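Local structure of putative uncharacterized protein TTHA0988 (Thermus thermophilus, 3OEP) at residues P124-V129 and V195-A200; G158-P163 and W168-T173; R287-A292 and L367-L372; A335-L340 and R373-G378. The protein is of unknown function but is a KipI-KipA homologue with cyclophilin-like domains, probably not an allophanate hydrolase. All blocks are in the same frame, centred on the assembly; numbering follows the deposited sequence. Where two conformers were deposited one is given.

Contact 1. Residues P124-V129 and V195-A200; sequences PFLAEV and VRFLEA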
# COMPACT_ATOMS: atom_id res chain seq x y z
N PRO A 124 -6.46 9.14 -11.03
CA PRO A 124 -7.26 8.57 -12.10
C PRO A 124 -6.44 8.30 -13.35
O PRO A 124 -5.63 9.13 -13.75
CB PRO A 124 -8.27 9.67 -12.40
CG PRO A 124 -7.50 10.93 -12.14
CD PRO A 124 -6.53 10.61 -11.02
N PHE A 125 -6.64 7.13 -13.95
CA PHE A 125 -6.13 6.85 -15.28
C PHE A 125 -7.31 7.02 -16.22
O PHE A 125 -8.29 6.28 -16.15
CB PHE A 125 -5.55 5.44 -15.38
CG PHE A 125 -4.18 5.27 -14.74
CD1 PHE A 125 -3.41 6.37 -14.35
CD2 PHE A 125 -3.64 4.01 -14.58
CE1 PHE A 125 -2.16 6.19 -13.78
CE2 PHE A 125 -2.39 3.83 -14.02
CZ PHE A 125 -1.65 4.92 -13.61
N LEU A 126 -7.21 8.03 -17.09
CA LEU A 126 -8.28 8.43 -17.99
C LEU A 126 -7.92 8.13 -19.44
O LEU A 126 -6.77 8.25 -19.83
CB LEU A 126 -8.50 9.93 -17.85
CG LEU A 126 -8.89 10.44 -16.46
CD1 LEU A 126 -8.36 11.86 -16.24
CD2 LEU A 126 -10.38 10.39 -16.31
N ALA A 127 -8.92 7.76 -20.24
CA ALA A 127 -8.73 7.54 -21.67
C ALA A 127 -10.03 7.95 -22.37
O ALA A 127 -11.07 7.97 -21.71
CB ALA A 127 -8.39 6.06 -21.96
N GLU A 128 -10.03 8.27 -23.67
CA GLU A 128 -8.87 8.22 -24.57
C GLU A 128 -8.35 9.60 -24.97
O GLU A 128 -9.11 10.46 -25.42
CB GLU A 128 -9.27 7.52 -25.88
CG GLU A 128 -9.71 6.08 -25.74
CD GLU A 128 -10.21 5.46 -27.05
OE1 GLU A 128 -10.33 6.17 -28.08
OE2 GLU A 128 -10.51 4.25 -27.04
N VAL A 129 -7.04 9.77 -24.87
CA VAL A 129 -6.35 10.93 -25.45
C VAL A 129 -6.49 10.89 -26.98
O VAL A 129 -6.37 9.83 -27.60
CB VAL A 129 -4.85 10.93 -25.04
CG1 VAL A 129 -4.05 11.99 -25.80
CG2 VAL A 129 -4.70 11.14 -23.54
N VAL A 195 -15.10 12.41 -17.35
CA VAL A 195 -14.33 13.58 -16.96
C VAL A 195 -14.10 14.48 -18.16
O VAL A 195 -13.80 14.00 -19.26
CB VAL A 195 -12.96 13.16 -16.39
CG1 VAL A 195 -12.08 14.39 -16.15
CG2 VAL A 195 -13.13 12.34 -15.12
N ARG A 196 -14.26 15.78 -17.95
CA ARG A 196 -13.92 16.78 -18.96
C ARG A 196 -12.96 17.79 -18.35
O ARG A 196 -13.17 18.24 -17.22
CB ARG A 196 -15.17 17.49 -19.48
CG ARG A 196 -15.93 16.69 -20.53
CD ARG A 196 -16.79 17.58 -21.42
NE ARG A 196 -16.03 18.61 -22.11
CZ ARG A 196 -15.33 18.42 -23.22
NH1 ARG A 196 -15.27 17.22 -23.78
NH2 ARG A 196 -14.68 19.43 -23.77
N PHE A 197 -11.92 18.14 -19.09
CA PHE A 197 -10.98 19.17 -18.70
C PHE A 197 -11.39 20.48 -19.34
O PHE A 197 -11.92 20.51 -20.46
CB PHE A 197 -9.57 18.82 -19.16
CG PHE A 197 -8.96 17.66 -18.42
CD1 PHE A 197 -8.33 17.84 -17.21
CD2 PHE A 197 -8.99 16.38 -18.96
CE1 PHE A 197 -7.75 16.77 -16.53
CE2 PHE A 197 -8.43 15.31 -18.28
CZ PHE A 197 -7.81 15.51 -17.07
N LEU A 198 -11.15 21.58 -18.64
CA LEU A 198 -11.49 22.91 -19.13
C LEU A 198 -10.42 23.90 -18.72
O LEU A 198 -10.10 24.00 -17.54
CB LEU A 198 -12.84 23.33 -18.57
CG LEU A 198 -13.35 24.70 -19.01
CD1 LEU A 198 -13.61 24.72 -20.51
CD2 LEU A 198 -14.61 25.03 -18.22
N GLU A 199 -9.87 24.65 -19.68
CA GLU A 199 -8.84 25.63 -19.37
C GLU A 199 -9.44 26.70 -18.46
O GLU A 199 -10.55 27.20 -18.71
CB GLU A 199 -8.26 26.27 -20.63
CG GLU A 199 -7.09 27.22 -20.32
CD GLU A 199 -6.38 27.72 -21.57
OE1 GLU A 199 -7.01 27.81 -22.63
OE2 GLU A 199 -5.17 28.02 -21.47
N ALA A 200 -8.71 27.05 -17.41
CA ALA A 200 -9.18 28.01 -16.43
C ALA A 200 -8.01 28.68 -15.72
O ALA A 200 -6.89 28.16 -15.71
CB ALA A 200 -10.08 27.32 -15.40
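Leu126, hydrogen-bonded through its backbone to Thr157 of the neighbouring strand, reaches over to Val195 and Phe197 with its side chain alone; no hydrogen bond joins 124-129 to 195-200, and the contact is wholly apolar. The two methyls of the leucine divide the work. CD2 lies 3.6 Å from Val195 CG2 and almost as near to Val195 CB, the two side chains meeting roughly at right angles. CD1 goes to the other partner and stops 3.8 Å from Phe197 CZ, with CE2 of the same ring next nearest; it approaches the ring obliquely. Phe197 comes to meet it from the opposite direction, its CG set beside the backbone N and opposite the carbonyl carbon (chi1 -69°), which sends the far end of the ring toward the leucine. In Leu126 a chi2 of 149°, away from a staggered value, turns the fork so that CD2 faces Val195 and CD1 faces Phe197. With an alanine at Leu126, Val195 CG2 and the tip of the Phe197 ring would probably lose their common partner and face a gap. Strand 112-117 runs between strands 124-127 and 194-199, and its Val114 touches both Leu126 and Val195, while Phe197 also packs on Ile80, Val82 and Ile159. Apolar side chains converging in this way from several strands of one sheet are consistent with the interior of a cyclophilin-like fold.

Contact 2. Residues G158-P163 and W168-T173; sequences GIYPLP and WNLLGT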
# COMPACT_ATOMS: atom_id res chain seq x y z
N GLY A 158 -3.78 11.66 -16.88
CA GLY A 158 -3.94 11.44 -15.46
C GLY A 158 -3.70 12.69 -14.66
O GLY A 158 -3.21 13.70 -15.18
N ILE A 159 -4.08 12.64 -13.38
CA ILE A 159 -3.89 13.75 -12.46
C ILE A 159 -3.18 13.22 -11.22
O ILE A 159 -3.70 12.34 -10.55
CB ILE A 159 -5.22 14.39 -12.04
CG1 ILE A 159 -6.06 14.78 -13.27
CG2 ILE A 159 -4.95 15.61 -11.15
CD1 ILE A 159 -7.49 15.14 -12.96
N TYR A 160 -1.98 13.72 -10.96
CA TYR A 160 -1.22 13.32 -9.76
C TYR A 160 -1.88 13.99 -8.54
O TYR A 160 -1.87 15.20 -8.44
CB TYR A 160 0.25 13.76 -9.89
CG TYR A 160 1.06 13.00 -10.91
CD1 TYR A 160 1.97 12.02 -10.52
CD2 TYR A 160 0.92 13.25 -12.28
CE1 TYR A 160 2.72 11.31 -11.46
CE2 TYR A 160 1.67 12.54 -13.22
CZ TYR A 160 2.56 11.57 -12.81
OH TYR A 160 3.31 10.87 -13.73
N PRO A 161 -2.46 13.20 -7.61
CA PRO A 161 -3.13 13.83 -6.47
C PRO A 161 -2.17 14.31 -5.38
O PRO A 161 -2.51 15.21 -4.61
CB PRO A 161 -4.01 12.70 -5.90
CG PRO A 161 -3.96 11.60 -6.92
CD PRO A 161 -2.67 11.74 -7.62
N LEU A 162 -1.00 13.69 -5.34
CA LEU A 162 0.03 13.91 -4.33
C LEU A 162 1.38 13.95 -5.05
O LEU A 162 1.51 13.37 -6.13
CB LEU A 162 0.06 12.74 -3.34
CG LEU A 162 -1.21 12.41 -2.55
CD1 LEU A 162 -1.52 10.91 -2.59
CD2 LEU A 162 -1.09 12.88 -1.12
N PRO A 163 2.38 14.62 -4.45
CA PRO A 163 3.70 14.57 -5.06
C PRO A 163 4.22 13.14 -5.14
O PRO A 163 4.08 12.38 -4.18
CB PRO A 163 4.57 15.41 -4.11
CG PRO A 163 3.62 16.22 -3.32
CD PRO A 163 2.37 15.43 -3.22
N TRP A 168 5.28 10.67 -16.83
CA TRP A 168 4.29 11.16 -17.79
C TRP A 168 4.60 12.61 -18.17
O TRP A 168 5.34 13.31 -17.47
CB TRP A 168 2.87 11.00 -17.24
CG TRP A 168 2.38 9.57 -17.28
CD1 TRP A 168 3.15 8.44 -17.35
CD2 TRP A 168 1.02 9.12 -17.23
NE1 TRP A 168 2.36 7.32 -17.36
CE2 TRP A 168 1.04 7.71 -17.28
CE3 TRP A 168 -0.22 9.77 -17.15
CZ2 TRP A 168 -0.12 6.94 -17.26
CZ3 TRP A 168 -1.38 9.01 -17.12
CH2 TRP A 168 -1.32 7.60 -17.18
N ASN A 169 4.06 13.03 -19.32
CA ASN A 169 4.36 14.35 -19.88
C ASN A 169 3.43 15.38 -19.26
O ASN A 169 2.21 15.31 -19.42
CB ASN A 169 4.19 14.32 -21.40
CG ASN A 169 5.11 13.31 -22.07
OD1 ASN A 169 6.31 13.55 -22.18
ND2 ASN A 169 4.54 12.19 -22.52
N LEU A 170 4.01 16.34 -18.54
CA LEU A 170 3.24 17.29 -17.73
C LEU A 170 2.73 18.47 -18.56
O LEU A 170 3.53 19.27 -19.06
CB LEU A 170 4.08 17.80 -16.56
CG LEU A 170 4.79 16.76 -15.70
CD1 LEU A 170 5.48 17.45 -14.51
CD2 LEU A 170 3.84 15.67 -15.22
N LEU A 171 1.41 18.56 -18.69
CA LEU A 171 0.76 19.59 -19.50
C LEU A 171 0.21 20.75 -18.68
O LEU A 171 0.08 21.86 -19.20
CB LEU A 171 -0.39 18.98 -20.30
CG LEU A 171 -0.07 17.84 -21.25
CD1 LEU A 171 -1.27 17.57 -22.15
CD2 LEU A 171 1.18 18.17 -22.07
N GLY A 172 -0.14 20.51 -17.43
CA GLY A 172 -0.72 21.56 -16.62
C GLY A 172 -0.96 21.18 -15.18
O GLY A 172 -0.41 20.20 -14.67
N THR A 173 -1.79 21.99 -14.53
CA THR A 173 -2.07 21.89 -13.11
C THR A 173 -3.58 21.89 -12.89
O THR A 173 -4.27 22.81 -13.34
CB THR A 173 -1.49 23.11 -12.36
OG1 THR A 173 -0.09 23.21 -12.62
CG2 THR A 173 -1.73 22.99 -10.86
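Tyr160 and Trp168 share a first torsion: in each, CG stands beside the backbone N and opposite the carbonyl carbon (chi1 -70° and -75°), and this setting points the phenol at the base of the indole side chain. The hydroxyl does the touching. Tyr160 OH lies 3.5 Å from Trp168 CB, which sits at the edge of the phenol near its plane, and Trp168 N is the next nearest atom at 3.7 Å. These are van der Waals contacts; the hydroxyl hydrogen-bonds instead to O1 of a bound glycerol, probably from the crystallisation liquor. Farther along the tryptophan, the six-membered ring turns its edge to the backbone of Gly158, whose N lies in the ring plane 3.6 Å from Trp168 CZ3. A side chain on Gly158 would start toward the indole, and its CB would come within 3.0 Å of CZ3, so the lack of one lets the tryptophan settle against the strand. The third partner is looser: Leu170 CD2 meets the tyrosine ring obliquely, 4.3 Å from Tyr160 CE2. Other aromatic rings continue the cluster, since Phe123 packs edge-to-face with Tyr160 and Phe125 meets the Trp168 ring with planes about 25° apart. Strand 149-153 lies between strands 156-159 and 169-174 and pairs with both; its Ala151 touches Trp168 and Leu170. A classic beta bulge sets two residues of 169-174, Leu171 and Gly172, opposite Val150 of that strand, and Leu171 packs on Leu89 and Val92 of helix 89-96.

Contact 3. Residues R287-A292 and L367-L372; sequences RDLVAA and LGLEAL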
# COMPACT_ATOMS: atom_id res chain seq x y z
N ARG A 287 1.05 5.14 33.02
CA ARG A 287 0.28 4.40 34.01
C ARG A 287 0.92 3.01 34.06
O ARG A 287 1.72 2.69 33.19
CB ARG A 287 -1.19 4.29 33.59
CG ARG A 287 -1.40 3.57 32.25
CD ARG A 287 -2.86 3.59 31.81
NE ARG A 287 -3.68 2.70 32.63
CZ ARG A 287 -4.73 3.05 33.37
NH1 ARG A 287 -5.17 4.31 33.43
NH2 ARG A 287 -5.38 2.11 34.07
N ASP A 288 0.56 2.20 35.05
CA ASP A 288 1.04 0.82 35.08
C ASP A 288 0.35 0.04 33.97
O ASP A 288 -0.89 -0.01 33.91
CB ASP A 288 0.76 0.17 36.45
CG ASP A 288 1.52 0.83 37.60
OD1 ASP A 288 2.58 1.46 37.38
OD2 ASP A 288 1.05 0.71 38.76
N LEU A 289 1.15 -0.55 33.09
CA LEU A 289 0.66 -1.27 31.91
C LEU A 289 1.12 -2.71 31.94
O LEU A 289 2.14 -3.04 32.54
CB LEU A 289 1.23 -0.64 30.63
CG LEU A 289 0.83 0.79 30.32
CD1 LEU A 289 1.70 1.36 29.20
CD2 LEU A 289 -0.64 0.86 29.95
N VAL A 290 0.36 -3.57 31.28
CA VAL A 290 0.85 -4.87 30.88
C VAL A 290 1.00 -4.82 29.37
O VAL A 290 0.06 -4.48 28.65
CB VAL A 290 -0.05 -6.01 31.34
CG1 VAL A 290 0.43 -7.34 30.75
CG2 VAL A 290 -0.05 -6.08 32.86
N ALA A 291 2.22 -5.08 28.92
CA ALA A 291 2.57 -4.99 27.51
C ALA A 291 3.23 -6.28 27.07
O ALA A 291 3.66 -7.08 27.90
CB ALA A 291 3.50 -3.78 27.28
N ALA A 292 3.31 -6.49 25.76
CA ALA A 292 4.01 -7.66 25.23
C ALA A 292 4.82 -7.26 24.01
O ALA A 292 4.39 -6.44 23.21
CB ALA A 292 3.03 -8.76 24.86
N LEU A 367 0.07 8.14 23.53
CA LEU A 367 -0.86 7.10 23.09
C LEU A 367 -1.68 6.63 24.27
O LEU A 367 -1.16 6.56 25.39
CB LEU A 367 -0.11 5.90 22.52
CG LEU A 367 0.89 6.20 21.39
CD1 LEU A 367 1.38 4.89 20.78
CD2 LEU A 367 0.28 7.10 20.34
N GLY A 368 -2.95 6.31 24.02
CA GLY A 368 -3.87 5.87 25.06
C GLY A 368 -4.44 4.49 24.84
O GLY A 368 -4.34 3.94 23.74
N LEU A 369 -5.02 3.91 25.89
CA LEU A 369 -5.68 2.61 25.81
C LEU A 369 -7.08 2.75 25.20
O LEU A 369 -7.81 3.71 25.49
CB LEU A 369 -5.79 1.96 27.20
CG LEU A 369 -4.49 1.72 27.97
CD1 LEU A 369 -4.77 1.12 29.34
CD2 LEU A 369 -3.53 0.83 27.17
N GLU A 370 -7.45 1.80 24.34
CA GLU A 370 -8.81 1.78 23.78
C GLU A 370 -9.83 1.51 24.90
O GLU A 370 -10.89 2.12 24.92
CB GLU A 370 -8.92 0.73 22.67
CG GLU A 370 -10.35 0.41 22.19
CD GLU A 370 -11.12 1.63 21.71
OE1 GLU A 370 -12.37 1.61 21.78
OE2 GLU A 370 -10.49 2.62 21.27
N ALA A 371 -9.47 0.62 25.82
CA ALA A 371 -10.33 0.26 26.95
C ALA A 371 -9.49 -0.33 28.08
O ALA A 371 -8.35 -0.74 27.86
CB ALA A 371 -11.39 -0.73 26.52
N LEU A 372 -10.06 -0.36 29.28
CA LEU A 372 -9.42 -1.02 30.41
C LEU A 372 -9.78 -2.50 30.39
O LEU A 372 -10.92 -2.88 30.66
CB LEU A 372 -9.86 -0.39 31.74
CG LEU A 372 -9.31 1.00 32.06
CD1 LEU A 372 -9.97 1.56 33.32
CD2 LEU A 372 -7.80 0.96 32.21
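The guanidinium of Arg287 is the one flat group here, and two leucine methyls approach it obliquely: Leu372 CD2 at the NH2 end and Leu369 CD1 at the NE end. The first is the closer, 3.3 Å from Arg287 NH2, while Leu369 CD1 lies 3.8 Å from Arg287 NE and nearly as close to CD. Arg287 gets there by a bent path: CG is wedged between the backbone N and the carbonyl carbon (chi1 60°), and a turn at chi3 (-72°) swings the head across the leucines. Two of its nitrogens are engaged elsewhere: NE bonds to a glycerol, probably from the crystallisation liquor, and NH2 also has a hydrogen-bond partner. Beneath the arginine the contact is purely apolar. Leu289 and Leu369 lie alongside each other, running opposite ways, with Leu289 CD2 4.0 Å from Leu369 CD2. A serine at Arg287 would probably leave Leu372 CD2 and the outer side of Leu369 without the cover they now have. Ala222 touches both Leu289 and Leu369, and Leu369 also packs on Val336. Strand 289-295 belongs to a five-stranded antiparallel sheet, whereas 366-368 is an edge strand of a six-stranded one. Leu289 and Leu369, just past that edge strand, thus join the two sheets, with Arg287 and Leu372 at the more exposed end, consistent with face-to-face packing of two antiparallel sheets.

Contact 4. Residues A335-L340 and R373-G378; sequences AVAGGL and RPVRPG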
# COMPACT_ATOMS: atom_id res chain seq x y z
N ALA A 335 2.50 -4.60 21.96
CA ALA A 335 1.07 -4.55 22.26
C ALA A 335 0.86 -4.15 23.71
O ALA A 335 1.73 -4.38 24.55
CB ALA A 335 0.43 -5.90 21.99
N VAL A 336 -0.28 -3.54 23.99
CA VAL A 336 -0.66 -3.21 25.36
C VAL A 336 -2.05 -3.76 25.64
O VAL A 336 -2.92 -3.74 24.77
CB VAL A 336 -0.61 -1.69 25.63
CG1 VAL A 336 0.82 -1.16 25.45
CG2 VAL A 336 -1.58 -0.95 24.73
N ALA A 337 -2.25 -4.24 26.86
CA ALA A 337 -3.53 -4.81 27.26
C ALA A 337 -4.62 -3.76 27.06
O ALA A 337 -4.52 -2.65 27.61
CB ALA A 337 -3.47 -5.25 28.72
N GLY A 338 -5.63 -4.12 26.28
CA GLY A 338 -6.71 -3.20 25.92
C GLY A 338 -6.58 -2.61 24.53
O GLY A 338 -7.58 -2.16 23.96
N GLY A 339 -5.38 -2.63 23.97
CA GLY A 339 -5.12 -2.06 22.63
C GLY A 339 -5.01 -0.55 22.67
O GLY A 339 -5.36 0.09 23.67
N LEU A 340 -4.53 0.04 21.58
CA LEU A 340 -4.36 1.49 21.50
C LEU A 340 -5.60 2.15 20.92
O LEU A 340 -6.26 1.61 20.02
CB LEU A 340 -3.15 1.84 20.63
CG LEU A 340 -1.81 1.36 21.16
CD1 LEU A 340 -0.72 1.60 20.11
CD2 LEU A 340 -1.47 2.03 22.49
N ARG A 373 -8.80 -3.32 30.03
CA ARG A 373 -8.98 -4.77 29.91
C ARG A 373 -7.77 -5.43 30.57
O ARG A 373 -6.88 -5.94 29.88
CB ARG A 373 -9.10 -5.19 28.45
CG ARG A 373 -10.27 -4.58 27.71
CD ARG A 373 -11.57 -5.29 28.02
NE ARG A 373 -12.71 -4.70 27.31
CZ ARG A 373 -13.43 -3.66 27.74
NH1 ARG A 373 -13.16 -3.06 28.90
NH2 ARG A 373 -14.44 -3.22 26.99
N PRO A 374 -7.72 -5.39 31.91
CA PRO A 374 -6.54 -5.87 32.62
C PRO A 374 -6.30 -7.37 32.45
O PRO A 374 -7.24 -8.15 32.42
CB PRO A 374 -6.85 -5.53 34.09
CG PRO A 374 -8.34 -5.41 34.15
CD PRO A 374 -8.73 -4.84 32.83
N VAL A 375 -5.03 -7.74 32.34
CA VAL A 375 -4.61 -9.14 32.35
C VAL A 375 -3.30 -9.25 33.13
O VAL A 375 -2.57 -8.27 33.26
CB VAL A 375 -4.39 -9.67 30.92
CG1 VAL A 375 -5.70 -9.61 30.13
CG2 VAL A 375 -3.29 -8.91 30.21
N ARG A 376 -3.01 -10.45 33.63
CA ARG A 376 -1.76 -10.70 34.34
C ARG A 376 -0.57 -10.64 33.39
O ARG A 376 -0.65 -11.15 32.27
CB ARG A 376 -1.77 -12.09 34.98
CG ARG A 376 -2.76 -12.26 36.10
CD ARG A 376 -2.84 -13.72 36.49
NE ARG A 376 -3.72 -13.94 37.63
CZ ARG A 376 -5.05 -13.96 37.57
NH1 ARG A 376 -5.68 -13.74 36.42
NH2 ARG A 376 -5.75 -14.16 38.68
N PRO A 377 0.55 -10.07 33.85
CA PRO A 377 1.79 -10.12 33.08
C PRO A 377 2.46 -11.49 33.18
O PRO A 377 2.02 -12.35 33.95
CB PRO A 377 2.66 -9.07 33.77
CG PRO A 377 2.25 -9.13 35.19
CD PRO A 377 0.76 -9.43 35.17
N GLY A 378 3.51 -11.69 32.39
CA GLY A 378 4.34 -12.89 32.48
C GLY A 378 3.90 -14.06 31.62
O GLY A 378 4.35 -15.18 31.85
O HOH W 1 -6.33 -2.05 29.50
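A single water joins Ala337 to Arg373 and provides the polar link between 335-340 and 373-378. It donates to Ala337 O at 2.7 Å and accepts from Arg373 N at 2.8 Å, so a backbone carbonyl and a backbone amide that do not bond to each other directly are each given a partner. The remaining contacts across are van der Waals. Ala337 CB lies 3.7 Å from Arg373 O and 4.0 Å from Val375 CG2, which makes this small methyl the meeting point of both residues. Val375 points toward the turn, and CG2 is the branch lodged between its own backbone N and carbonyl carbon, the position that brings it up to the alanine. Gly338 takes part through its backbone, with CA 4.0 Å from Arg373 CB. Beyond CB the arginine bends at chi2 (-79°) and leads its guanidinium away from the turn, where NH1 is hydrogen-bonded close by in the sequence. The element being covered is a type II beta turn from Val336 to Gly339, at the end of strand 331-336, closed by the bond from Gly339 N to Val336 O at 2.8 Å. Gly338 has the positive phi (102°) of its third position, where a side chain would jam against the carbonyl oxygen before it. The turn is also bonded from outside: the side-chain amide of Asn267 meets Val336 O with ND2 and Gly338 N with OD1. Val375 in addition packs on Val290 of strand 289-295, next to 331-336 in the same sheet.

Contacts 1 and 2 involve strands of one seven-stranded mixed sheet in the N-terminal half; contacts 3 and 4 lie on the opposite side of the chain's centre, with contact centres 44 to 52 Å from the first pair. Contact 2 is nested inside the loop that contact 1 closes, and the two meet where Phe197 CE1 lies 3.9 Å from Ile159 CD1. Contacts 3 and 4 alternate along the chain, draw on adjacent strands, 289-295 for contact 3 and 331-336 for contact 4, and probably hydrogen-bond through Glu370 N and Gly339 O. The first two are buried, apolar or aromatic; the other two are partly exposed and bring in a guanidinium or a water.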